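Local coordinates for protein uncharacterized HTH-type transcriptional regulator SAR2349 (Staphylococcus aureus, PDB 4EM2) that probably binds DNA as a transcriptional regulator of the MarR family and binds salicylate, at residues L68-I73 with L122-K127. Sequence-based numbering, arbitrary orientation.
Sequences LILRDI and LTLTPK. With SAL (2-hydroxybenzoic acid), chain B; SAL (2-hydroxybenzoic acid), chain E.
Arg-71 NH2 donates a hydrogen bond of 3.0 Å to O2, the phenol oxygen of the chain B salicylate, with an N-H...O angle of 152°; the oxygen sits at the edge of the guanidinium, near its plane. A bend at the third torsion turns the otherwise extended arginine chain back along helix 64-76, so that the guanidinium and Leu-68 meet the same ligand. Leu-68 CD2 lies 3.7 Å from C2 of that salicylate, while its other methyl and the side chain of Ile-69 border the chain E salicylate.

The same helix shows how one short segment can serve a ligand on one side and the domain core on another. The axis of segment 68-73 crosses that of strand 122-124 at 98°, with a closest approach of 8.5 Å, and the side chains that meet there are all apolar, though one methyl also rests against a backbone carbonyl. Leu-124 CD2 is the methyl that both helix residues touch: it lies 3.5 Å from Leu-70 CD1 and 3.7 Å from Ile-73 CG2. Leu-70 holds CG trans to its backbone nitrogen (chi1 -176°), which brings CD1 to Leu-124; the two side chains cross at about a right angle. Ile-73 CG2 also rests 3.8 Å from the carbonyl oxygen of Leu-122, and Ile-73 CD1 approaches Leu-122 CB at 4.3 Å. Ile-108 of the neighbouring strand 108-110 packs on both Leu-70 and Ile-73, and Gln-77 accepts a hydrogen bond from the backbone N of Leu-124.

This is the base of the wing in the winged helix-turn-helix fold of the family, where the two-stranded wing joins the helical core. With methyls making the join while Arg-71 is turned to salicylate, hydrophobic burial probably seats the wing strand against the helix that carries Arg-71.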
loop_
_atom_site.group_PDB
_atom_site.type_symbol
_atom_site.label_atom_id
_atom_site.label_comp_id
_atom_site.label_asym_id
_atom_site.label_seq_id
_atom_site.Cartn_x
_atom_site.Cartn_y
_atom_site.Cartn_z
ATOM N N LEU A 68 -3.586 1.945 -0.901
ATOM C CA LEU A 68 -3.142 0.565 -0.780
ATOM C C LEU A 68 -3.992 -0.391 -1.581
ATOM O O LEU A 68 -3.468 -1.342 -2.255
ATOM C CB LEU A 68 -3.108 0.163 0.730
ATOM C CG LEU A 68 -2.018 0.935 1.505
ATOM C CD1 LEU A 68 -2.116 0.531 3.058
ATOM C CD2 LEU A 68 -0.624 0.528 0.997
ATOM N N ILE A 69 -5.311 -0.184 -1.524
ATOM C CA ILE A 69 -6.223 -1.074 -2.270
ATOM C C ILE A 69 -6.014 -0.789 -3.774
ATOM O O ILE A 69 -5.964 -1.725 -4.579
ATOM C CB ILE A 69 -7.682 -0.788 -1.907
ATOM C CG1 ILE A 69 -7.941 -1.133 -0.409
ATOM C CG2 ILE A 69 -8.631 -1.571 -2.825
ATOM C CD1 ILE A 69 -7.540 -2.449 -0.009
ATOM N N LEU A 70 -5.870 0.490 -4.129
ATOM C CA LEU A 70 -5.673 0.846 -5.545
ATOM C C LEU A 70 -4.442 0.129 -6.095
ATOM O O LEU A 70 -4.492 -0.498 -7.165
ATOM C CB LEU A 70 -5.490 2.361 -5.724
ATOM C CG LEU A 70 -5.362 2.835 -7.213
ATOM C CD1 LEU A 70 -6.742 2.630 -7.885
ATOM C CD2 LEU A 70 -4.956 4.305 -7.354
ATOM N N ARG A 71 -3.356 0.188 -5.329
ATOM C CA ARG A 71 -2.105 -0.400 -5.726
ATOM C C ARG A 71 -2.290 -1.895 -5.842
ATOM O O ARG A 71 -1.797 -2.531 -6.790
ATOM C CB ARG A 71 -1.008 -0.073 -4.676
ATOM C CG ARG A 71 0.437 -0.592 -5.040
ATOM C CD ARG A 71 1.485 -0.167 -3.945
ATOM N NE ARG A 71 1.168 -0.790 -2.644
ATOM C CZ ARG A 71 2.002 -0.806 -1.581
ATOM N NH1 ARG A 71 3.199 -0.217 -1.666
ATOM N NH2 ARG A 71 1.663 -1.468 -0.448
ATOM N N ASP A 72 -2.980 -2.472 -4.860
ATOM C CA ASP A 72 -3.184 -3.908 -4.861
ATOM C C ASP A 72 -3.911 -4.333 -6.133
ATOM O O ASP A 72 -3.546 -5.327 -6.757
ATOM C CB ASP A 72 -3.990 -4.360 -3.635
ATOM C CG ASP A 72 -4.343 -5.847 -3.691
ATOM O OD1 ASP A 72 -5.388 -6.166 -4.330
ATOM O OD2 ASP A 72 -3.583 -6.672 -3.129
ATOM N N ILE A 73 -4.949 -3.597 -6.493
ATOM C CA ILE A 73 -5.714 -3.944 -7.690
ATOM C C ILE A 73 -4.772 -3.789 -8.931
ATOM O O ILE A 73 -4.755 -4.639 -9.823
ATOM C CB ILE A 73 -6.926 -2.994 -7.833
ATOM C CG1 ILE A 73 -7.927 -3.282 -6.701
ATOM C CG2 ILE A 73 -7.631 -3.209 -9.127
ATOM C CD1 ILE A 73 -9.121 -2.405 -6.672
ATOM N N LEU A 122 -12.587 -6.418 -10.634
ATOM C CA LEU A 122 -12.217 -5.017 -10.467
ATOM C C LEU A 122 -10.938 -4.684 -11.206
ATOM O O LEU A 122 -9.952 -5.426 -11.118
ATOM C CB LEU A 122 -11.984 -4.718 -8.973
ATOM C CG LEU A 122 -13.101 -5.228 -8.054
ATOM C CD1 LEU A 122 -12.602 -5.332 -6.567
ATOM C CD2 LEU A 122 -14.264 -4.316 -8.166
ATOM N N THR A 123 -10.944 -3.554 -11.907
ATOM C CA THR A 123 -9.750 -3.123 -12.611
ATOM C C THR A 123 -9.653 -1.610 -12.527
ATOM O O THR A 123 -10.657 -0.944 -12.282
ATOM C CB THR A 123 -9.817 -3.473 -14.122
ATOM O OG1 THR A 123 -11.058 -2.989 -14.629
ATOM C CG2 THR A 123 -9.662 -4.975 -14.341
ATOM N N LEU A 124 -8.459 -1.069 -12.770
ATOM C CA LEU A 124 -8.298 0.386 -12.710
ATOM C C LEU A 124 -8.898 1.017 -13.916
ATOM O O LEU A 124 -8.850 0.444 -15.003
ATOM C CB LEU A 124 -6.826 0.817 -12.720
ATOM C CG LEU A 124 -5.835 0.409 -11.591
ATOM C CD1 LEU A 124 -4.802 1.502 -11.398
ATOM C CD2 LEU A 124 -6.531 0.117 -10.320
ATOM N N THR A 125 -9.456 2.205 -13.733
ATOM C CA THR A 125 -9.950 2.998 -14.890
ATOM C C THR A 125 -8.724 3.760 -15.419
ATOM O O THR A 125 -7.668 3.780 -14.773
ATOM C CB THR A 125 -10.871 4.092 -14.453
ATOM O OG1 THR A 125 -10.114 4.931 -13.551
ATOM C CG2 THR A 125 -12.122 3.503 -13.766
ATOM N N PRO A 126 -8.845 4.431 -16.588
ATOM C CA PRO A 126 -7.672 5.180 -17.111
ATOM C C PRO A 126 -7.167 6.257 -16.110
ATOM O O PRO A 126 -5.949 6.542 -16.002
ATOM C CB PRO A 126 -8.196 5.815 -18.404
ATOM C CG PRO A 126 -9.203 4.707 -18.937
ATOM C CD PRO A 126 -9.906 4.264 -17.613
ATOM N N LYS A 127 -8.114 6.896 -15.434
ATOM C CA LYS A 127 -7.783 7.901 -14.414
ATOM C C LYS A 127 -7.000 7.194 -13.305
ATOM O O LYS A 127 -5.961 7.683 -12.830
ATOM C CB LYS A 127 -9.079 8.456 -13.846
ATOM C CG LYS A 127 -8.888 9.617 -12.865
ATOM C CD LYS A 127 -10.255 10.089 -12.316
ATOM C CE LYS A 127 -10.074 11.032 -11.154
ATOM N NZ LYS A 127 -11.364 11.248 -10.401
HETATM C "C1'" SAL B . 1.781 -0.914 4.304
HETATM O "O1'" SAL B . 2.027 -1.956 3.685
HETATM O "O2'" SAL B . 1.245 -0.949 5.555
HETATM C C1 SAL B . 1.984 0.382 3.665
HETATM C C2 SAL B . 2.724 0.508 2.456
HETATM C C3 SAL B . 2.891 1.758 1.844
HETATM C C4 SAL B . 2.316 2.891 2.439
HETATM C C5 SAL B . 1.589 2.771 3.645
HETATM C C6 SAL B . 1.424 1.526 4.256
HETATM O O2 SAL B . 3.250 -0.543 1.902
HETATM C "C1'" SAL E . -4.591 -1.800 3.625
HETATM O "O1'" SAL E . -3.494 -1.909 4.186
HETATM O "O2'" SAL E . -4.800 -2.474 2.472
HETATM C C1 SAL E . -5.698 -0.972 4.218
HETATM C C2 SAL E . -5.668 -0.598 5.613
HETATM C C3 SAL E . -6.752 0.182 6.138
HETATM C C4 SAL E . -7.838 0.585 5.299
HETATM C C5 SAL E . -7.863 0.215 3.919
HETATM C C6 SAL E . -6.808 -0.551 3.384
HETATM O O2 SAL E . -4.603 -0.994 6.452
#